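Local coordinates for type IV secretion system protein VirB11 (Brucella suis, PDB 2GZA) that probably hydrolyses ATP as the hexameric VirB11 ATPase of the Brucella type IV secretion system, at residues F50-A54 against S55-Y59; A94-P97 against M98-I102; F151-E154 against L155-L158. One frame throughout, in Å; residues are numbered along the deposited sequence.

Interaction 1 of 3, residues F50-A54 against S55-Y59; sequences FCERA and SAWEY
Cys-51 and Glu-58 form an antiparallel hydrogen-bonded pair, Cys-51 N giving to Glu-58 O at 3.0 Å and Glu-58 N to Cys-51 O at 2.8 Å. Phe-50 with Tyr-59 and Glu-52 with Trp-57 are the non-hydrogen-bonded pairs that flank it. A further bond from Arg-53 N to Ala-56 O, 2.8 Å long, closes the end of the ladder where the chain turns back through Ala-54 and Ser-55.

On the face carrying Cys-51 and Glu-58, the charged groups meet. Arg-53 has CG anti to its own N (chi1 178°) and bends at chi2 and chi3, which lays the guanidinium edge against Glu-58. Two of its nitrogens go to one carboxylate oxygen: Arg-53 NE lies 2.6 Å and NH2 2.8 Å from Glu-58 OE2. That oxygen lies in the guanidinium plane, yet the two flat groups are turned 74° apart, and NH2 reaches the syn side of OE2 from somewhat outside the carboxylate plane. The double grip would tend to draw negative charge toward OE2.

This is the beta hairpin of strands 48-52 and 57-61, the latter an outermost strand of the six-stranded antiparallel sheet. Strand 40-43 lies on the other side of 48-52. At the turn, Ser-55 OG makes a weak hydrogen bond to Asn-330 O of the second subunit.

The other face is largely aromatic. Glu-52 CB sits almost directly over the six-membered ring of Trp-57, 4.0 Å from its centroid, a CH-pi contact, while Phe-50 O approaches the indole edge at CZ3. Phe-50 and Tyr-59 meet obliquely, their planes 59° apart; Phe-50 CZ lies 3.5 Å from Tyr-59 CD1, at the edge of the tyrosine ring, and Tyr-59 CA lies over a face of the Phe-50 ring.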
loop_
_atom_site.group_PDB
_atom_site.type_symbol
_atom_site.label_atom_id
_atom_site.label_comp_id
_atom_site.label_asym_id
_atom_site.label_seq_id
_atom_site.Cartn_x
_atom_site.Cartn_y
_atom_site.Cartn_z
ATOM N N PHE C 50 -28.975 40.759 -7.022
ATOM C CA PHE C 50 -29.299 39.919 -8.158
ATOM C C PHE C 50 -30.171 38.770 -7.681
ATOM O O PHE C 50 -29.831 38.095 -6.709
ATOM C CB PHE C 50 -28.030 39.398 -8.840
ATOM C CG PHE C 50 -27.438 40.350 -9.828
ATOM C CD1 PHE C 50 -26.514 41.310 -9.430
ATOM C CD2 PHE C 50 -27.802 40.296 -11.162
ATOM C CE1 PHE C 50 -25.965 42.190 -10.347
ATOM C CE2 PHE C 50 -27.254 41.179 -12.085
ATOM C CZ PHE C 50 -26.331 42.124 -11.673
ATOM N N CYS C 51 -31.302 38.565 -8.343
ATOM C CA CYS C 51 -32.185 37.462 -7.981
ATOM C C CYS C 51 -32.484 36.520 -9.141
ATOM O O CYS C 51 -32.572 36.938 -10.293
ATOM C CB CYS C 51 -33.469 37.965 -7.308
ATOM S SG CYS C 51 -34.585 38.866 -8.379
ATOM N N GLU C 52 -32.598 35.239 -8.818
ATOM C CA GLU C 52 -32.896 34.205 -9.795
ATOM C C GLU C 52 -34.405 34.001 -9.876
ATOM O O GLU C 52 -35.031 33.546 -8.910
ATOM C CB GLU C 52 -32.194 32.897 -9.418
ATOM C CG GLU C 52 -32.664 31.682 -10.209
ATOM C CD GLU C 52 -31.772 30.469 -10.024
ATOM O OE1 GLU C 52 -30.546 30.589 -10.230
ATOM O OE2 GLU C 52 -32.302 29.386 -9.689
ATOM N N ARG C 53 -34.980 34.375 -11.018
ATOM C CA ARG C 53 -36.409 34.212 -11.275
ATOM C C ARG C 53 -36.678 32.843 -11.846
ATOM O O ARG C 53 -36.916 32.008 -11.119
ATOM C CB ARG C 53 -36.997 35.331 -12.143
ATOM C CG ARG C 53 -38.505 35.170 -12.487
ATOM C CD ARG C 53 -39.425 35.802 -11.461
ATOM N NE ARG C 53 -38.998 37.168 -11.181
ATOM C CZ ARG C 53 -39.563 37.978 -10.292
ATOM N NH1 ARG C 53 -40.616 37.590 -9.579
ATOM N NH2 ARG C 53 -39.063 39.190 -10.126
ATOM N N ALA C 54 -36.649 32.557 -13.117
ATOM C CA ALA C 54 -36.917 31.188 -13.535
ATOM C C ALA C 54 -35.627 30.700 -14.148
ATOM O O ALA C 54 -35.542 30.530 -15.362
ATOM C CB ALA C 54 -38.080 31.155 -14.533
ATOM N N SER C 55 -34.613 30.532 -13.296
ATOM C CA SER C 55 -33.253 30.183 -13.711
ATOM C C SER C 55 -32.592 31.327 -14.504
ATOM O O SER C 55 -31.601 31.133 -15.215
ATOM C CB SER C 55 -33.270 28.852 -14.467
ATOM O OG SER C 55 -34.105 27.909 -13.790
ATOM N N ALA C 56 -33.148 32.523 -14.347
ATOM C CA ALA C 56 -32.631 33.725 -14.992
ATOM C C ALA C 56 -32.386 34.815 -13.960
ATOM O O ALA C 56 -33.192 35.008 -13.046
ATOM C CB ALA C 56 -33.601 34.208 -16.055
ATOM N N TRP C 57 -31.274 35.526 -14.109
ATOM C CA TRP C 57 -30.915 36.543 -13.140
ATOM C C TRP C 57 -31.486 37.902 -13.489
ATOM O O TRP C 57 -31.578 38.264 -14.656
ATOM C CB TRP C 57 -29.408 36.607 -12.948
ATOM C CG TRP C 57 -28.895 35.413 -12.230
ATOM C CD1 TRP C 57 -28.391 34.286 -12.787
ATOM C CD2 TRP C 57 -28.862 35.213 -10.814
ATOM N NE1 TRP C 57 -28.031 33.396 -11.814
ATOM C CE2 TRP C 57 -28.306 33.937 -10.592
ATOM C CE3 TRP C 57 -29.241 35.990 -9.711
ATOM C CZ2 TRP C 57 -28.124 33.412 -9.311
ATOM C CZ3 TRP C 57 -29.052 35.472 -8.437
ATOM C CH2 TRP C 57 -28.498 34.191 -8.251
ATOM N N GLU C 58 -31.881 38.634 -12.453
ATOM C CA GLU C 58 -32.453 39.967 -12.594
ATOM C C GLU C 58 -31.697 40.937 -11.706
ATOM O O GLU C 58 -31.381 40.612 -10.563
ATOM C CB GLU C 58 -33.936 39.969 -12.202
ATOM C CG GLU C 58 -34.772 38.862 -12.826
ATOM C CD GLU C 58 -36.258 39.145 -12.759
ATOM O OE1 GLU C 58 -36.757 39.929 -13.593
ATOM O OE2 GLU C 58 -36.934 38.579 -11.883
ATOM N N TYR C 59 -31.415 42.121 -12.236
ATOM C CA TYR C 59 -30.709 43.162 -11.498
ATOM C C TYR C 59 -31.692 44.142 -10.848
ATOM O O TYR C 59 -32.668 44.543 -11.467
ATOM C CB TYR C 59 -29.732 43.885 -12.442
ATOM C CG TYR C 59 -29.130 45.157 -11.892
ATOM C CD1 TYR C 59 -27.996 45.119 -11.088
ATOM C CD2 TYR C 59 -29.694 46.400 -12.181
ATOM C CE1 TYR C 59 -27.435 46.281 -10.581
ATOM C CE2 TYR C 59 -29.144 47.567 -11.674
ATOM C CZ TYR C 59 -28.014 47.498 -10.873
ATOM O OH TYR C 59 -27.455 48.645 -10.366
#

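Interaction 2 of 3, residues A94-P97 against M98-I102; sequences AILP and MGERI. With SO4 (sulfate ion), chain D.
Ala-94 and Ile-102 pair antiparallel through two backbone bonds, Ala-94 N to Ile-102 O at 3.0 Å and Ile-102 N to Ala-94 O at 2.8 Å, and Leu-96 N to Glu-100 O adds a third at 2.7 Å. The motif is a beta hairpin of strands 91-95 and 101-105, reversed by a type I turn from Leu-96 to Gly-99. The turn bond, Gly-99 N to Leu-96 O, is 2.8 Å long. Gly-99, with a positive phi of 103°, takes the last place of the turn.

On the buried side, Ile-102 CG2 lies between its backbone N and carbonyl carbon, which turns this methyl toward the facing strand. There it touches Ala-94 CB and Leu-96 CG, each 3.7 Å from CG2. Leu-96 also reaches Val-22 and Leu-26 of helix 13-26, and Ala-94 packs on Val-81 of helix 67-81.

On the other face, Ile-95 and Arg-101 run side by side, CG1 of the isoleucine 3.9 Å from CG of the arginine. Past this contact Arg-101 bends at chi3 and leads away to a sulfate that backbone amides of Ser-186, Gly-187 and Lys-188 of the second subunit also hold; Arg-101 NH2 donates to sulfate O1 at 3.1 Å, with O1 at the guanidinium edge.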
loop_
_atom_site.group_PDB
_atom_site.type_symbol
_atom_site.label_atom_id
_atom_site.label_comp_id
_atom_site.label_asym_id
_atom_site.label_seq_id
_atom_site.Cartn_x
_atom_site.Cartn_y
_atom_site.Cartn_z
ATOM N N ALA C 94 -24.589 29.523 6.906
ATOM C CA ALA C 94 -25.631 29.513 7.929
ATOM C C ALA C 94 -27.002 29.151 7.376
ATOM O O ALA C 94 -27.256 29.257 6.176
ATOM C CB ALA C 94 -25.694 30.856 8.641
ATOM N N ILE C 95 -27.874 28.710 8.276
ATOM C CA ILE C 95 -29.267 28.445 7.963
ATOM C C ILE C 95 -30.108 29.452 8.737
ATOM O O ILE C 95 -30.103 29.462 9.968
ATOM C CB ILE C 95 -29.664 27.007 8.316
ATOM C CG1 ILE C 95 -29.039 26.049 7.299
ATOM C CG2 ILE C 95 -31.189 26.863 8.354
ATOM C CD1 ILE C 95 -29.011 24.583 7.729
ATOM N N LEU C 96 -30.798 30.326 8.006
ATOM C CA LEU C 96 -31.573 31.411 8.609
ATOM C C LEU C 96 -32.910 30.929 9.214
ATOM O O LEU C 96 -33.367 29.821 8.922
ATOM C CB LEU C 96 -31.814 32.525 7.581
ATOM C CG LEU C 96 -30.650 33.395 7.083
ATOM C CD1 LEU C 96 -31.084 34.293 5.936
ATOM C CD2 LEU C 96 -30.023 34.230 8.185
ATOM N N PRO C 97 -33.536 31.770 10.061
ATOM C CA PRO C 97 -34.769 31.451 10.808
ATOM C C PRO C 97 -35.914 30.886 9.977
ATOM O O PRO C 97 -36.622 29.996 10.449
ATOM C CB PRO C 97 -35.191 32.815 11.380
ATOM C CG PRO C 97 -33.942 33.604 11.465
ATOM C CD PRO C 97 -33.061 33.141 10.345
ATOM N N MET C 98 -36.097 31.412 8.768
ATOM C CA MET C 98 -37.160 30.945 7.877
ATOM C C MET C 98 -36.715 29.780 6.982
ATOM O O MET C 98 -37.475 29.352 6.110
ATOM C CB MET C 98 -37.747 32.101 7.041
ATOM C CG MET C 98 -38.172 33.391 7.801
ATOM S SD MET C 98 -39.642 33.343 8.900
ATOM C CE MET C 98 -41.016 33.230 7.762
ATOM N N GLY C 99 -35.496 29.282 7.199
ATOM C CA GLY C 99 -35.007 28.080 6.519
ATOM C C GLY C 99 -34.036 28.323 5.388
ATOM O O GLY C 99 -33.478 27.371 4.836
ATOM N N GLU C 100 -33.835 29.597 5.050
ATOM C CA GLU C 100 -32.944 29.990 3.955
ATOM C C GLU C 100 -31.493 29.614 4.254
ATOM O O GLU C 100 -31.035 29.819 5.372
ATOM C CB GLU C 100 -33.010 31.513 3.725
ATOM C CG GLU C 100 -34.405 32.108 3.469
ATOM C CD GLU C 100 -34.967 32.910 4.649
ATOM O OE1 GLU C 100 -35.941 33.666 4.436
ATOM O OE2 GLU C 100 -34.455 32.804 5.784
ATOM N N ARG C 101 -30.781 29.059 3.271
ATOM C CA ARG C 101 -29.335 28.881 3.401
ATOM C C ARG C 101 -28.648 30.155 2.936
ATOM O O ARG C 101 -29.001 30.717 1.902
ATOM C CB ARG C 101 -28.832 27.664 2.628
ATOM C CG ARG C 101 -28.997 26.348 3.390
ATOM C CD ARG C 101 -28.594 25.137 2.552
ATOM N NE ARG C 101 -29.270 25.132 1.254
ATOM C CZ ARG C 101 -29.352 24.089 0.436
ATOM N NH1 ARG C 101 -28.811 22.922 0.765
ATOM N NH2 ARG C 101 -29.989 24.215 -0.721
ATOM N N ILE C 102 -27.686 30.619 3.722
ATOM C CA ILE C 102 -26.986 31.852 3.418
ATOM C C ILE C 102 -25.470 31.657 3.445
ATOM O O ILE C 102 -24.910 31.136 4.411
ATOM C CB ILE C 102 -27.454 33.022 4.344
ATOM C CG1 ILE C 102 -26.794 34.343 3.940
ATOM C CG2 ILE C 102 -27.216 32.695 5.814
ATOM C CD1 ILE C 102 -27.426 35.575 4.566
HETATM S S SO4 D . -28.786 20.885 -3.109
HETATM O O1 SO4 D . -28.902 22.321 -2.910
HETATM O O2 SO4 D . -27.776 20.611 -4.117
HETATM O O3 SO4 D . -28.368 20.291 -1.847
HETATM O O4 SO4 D . -30.064 20.294 -3.518
#

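Interaction 3 of 3, residues F151-E154 against L155-L158; sequences FEQE and LLAL
Leu-156 N donates to Glu-152 O at 2.8 Å, one of three i to i+4 backbone bonds in the early part of helix 153-160. The next two follow in the same register: Ala-157 N to Gln-153 O at 3.0 Å and Leu-158 N to Glu-154 O at 3.1 Å.

Side-chain contacts within the turn are few, and most set carbons against backbone carbonyl oxygens. Leu-158 CG rests 3.6 Å from Glu-154 O, and Leu-155 CB comes 3.4 Å from Glu-152 O. Gln-153 and Leu-156 lie alongside one another and point the same way; the bend of Gln-153 at chi2 (-79°) brings its OE1 to a loose 4.1 Å from Leu-156 CD2.

The charge of Glu-154 is met outside these segments. Its side chain is extended beyond CG, and OE2 forms a salt bridge with Arg-170 NE of helix 164-173.

The buried member is Leu-155, set among Phe-167 and Arg-170 of helix 164-173 and Tyr-345 of strand 339-345. Leu-158 also packs on helix 164-173, whereas Glu-152 touches Tyr-345 and Pro-347, and Leu-156 touches Tyr-345 and Asn-348, the proline and asparagine belonging to helix 347-355.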
loop_
_atom_site.group_PDB
_atom_site.type_symbol
_atom_site.label_atom_id
_atom_site.label_comp_id
_atom_site.label_asym_id
_atom_site.label_seq_id
_atom_site.Cartn_x
_atom_site.Cartn_y
_atom_site.Cartn_z
ATOM N N PHE C 151 -23.818 16.825 -30.448
ATOM C CA PHE C 151 -23.342 17.895 -31.299
ATOM C C PHE C 151 -22.215 18.598 -30.520
ATOM O O PHE C 151 -22.216 19.799 -30.207
ATOM C CB PHE C 151 -24.459 18.848 -31.695
ATOM N N GLU C 152 -21.317 17.673 -30.211
ATOM C CA GLU C 152 -19.956 17.792 -29.804
ATOM C C GLU C 152 -19.315 17.500 -31.154
ATOM O O GLU C 152 -18.145 17.785 -31.387
ATOM C CB GLU C 152 -19.532 16.696 -28.807
ATOM C CG GLU C 152 -20.071 16.838 -27.388
ATOM C CD GLU C 152 -19.767 15.618 -26.520
ATOM O OE1 GLU C 152 -20.264 14.519 -26.839
ATOM O OE2 GLU C 152 -19.037 15.759 -25.513
ATOM N N GLN C 153 -20.119 16.924 -32.047
ATOM C CA GLN C 153 -19.735 16.672 -33.428
ATOM C C GLN C 153 -19.566 17.991 -34.179
ATOM O O GLN C 153 -18.771 18.068 -35.114
ATOM C CB GLN C 153 -20.768 15.794 -34.148
ATOM C CG GLN C 153 -20.970 14.390 -33.564
ATOM C CD GLN C 153 -19.891 13.390 -33.961
ATOM O OE1 GLN C 153 -18.860 13.758 -34.532
ATOM N NE2 GLN C 153 -20.045 12.094 -33.694
ATOM N N GLU C 154 -20.319 19.017 -33.775
ATOM C CA GLU C 154 -20.114 20.369 -34.298
ATOM C C GLU C 154 -18.735 20.891 -33.900
ATOM O O GLU C 154 -17.996 21.406 -34.737
ATOM C CB GLU C 154 -21.202 21.326 -33.821
ATOM C CG GLU C 154 -20.963 22.756 -34.271
ATOM C CD GLU C 154 -21.953 23.733 -33.693
ATOM O OE1 GLU C 154 -22.945 23.295 -33.071
ATOM O OE2 GLU C 154 -21.739 24.947 -33.871
ATOM N N LEU C 155 -18.398 20.749 -32.622
ATOM C CA LEU C 155 -17.081 21.119 -32.118
ATOM C C LEU C 155 -15.965 20.326 -32.784
ATOM O O LEU C 155 -14.937 20.887 -33.170
ATOM C CB LEU C 155 -17.016 20.928 -30.609
ATOM C CG LEU C 155 -17.516 22.099 -29.783
ATOM C CD1 LEU C 155 -17.653 21.705 -28.329
ATOM C CD2 LEU C 155 -16.588 23.290 -29.957
ATOM N N LEU C 156 -16.182 19.024 -32.920
ATOM C CA LEU C 156 -15.202 18.127 -33.506
ATOM C C LEU C 156 -14.944 18.451 -34.972
ATOM O O LEU C 156 -13.813 18.337 -35.439
ATOM C CB LEU C 156 -15.644 16.674 -33.329
ATOM C CG LEU C 156 -14.616 15.536 -33.287
ATOM C CD1 LEU C 156 -13.351 15.887 -32.501
ATOM C CD2 LEU C 156 -15.267 14.294 -32.701
ATOM N N ALA C 157 -15.986 18.868 -35.686
ATOM C CA ALA C 157 -15.846 19.292 -37.082
ATOM C C ALA C 157 -15.045 20.587 -37.214
ATOM O O ALA C 157 -14.191 20.697 -38.095
ATOM C CB ALA C 157 -17.216 19.428 -37.751
ATOM N N LEU C 158 -15.324 21.556 -36.339
ATOM C CA LEU C 158 -14.601 22.830 -36.321
ATOM C C LEU C 158 -13.110 22.637 -36.067
ATOM O O LEU C 158 -12.278 23.284 -36.711
ATOM C CB LEU C 158 -15.193 23.789 -35.286
ATOM C CG LEU C 158 -16.462 24.550 -35.678
ATOM C CD1 LEU C 158 -17.127 25.148 -34.449
ATOM C CD2 LEU C 158 -16.167 25.629 -36.711
#

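In the fold
Interactions 1 and 2 are hairpins at the two borders of one six-stranded antiparallel sheet: strand 57-61 ends it on one side and strand 91-95 on the other. Their centres are 19 Å apart and their nearest atoms about 11 Å. Interaction 3 packs beside strand 339-345 of the mixed four-stranded sheet, across the chain's centre from interaction 2; the centres of these two are 44 Å apart, and its centre is 31 Å from that of interaction 1. Only interaction 2 meets the sulfate, which sits on the predicted ATP-binding loop of the second subunit, probably where a nucleotide phosphate would lie; Arg-101 thus links the hairpin to a neighbour's P-loop. Interaction 1 touches a neighbouring subunit through Ser-55.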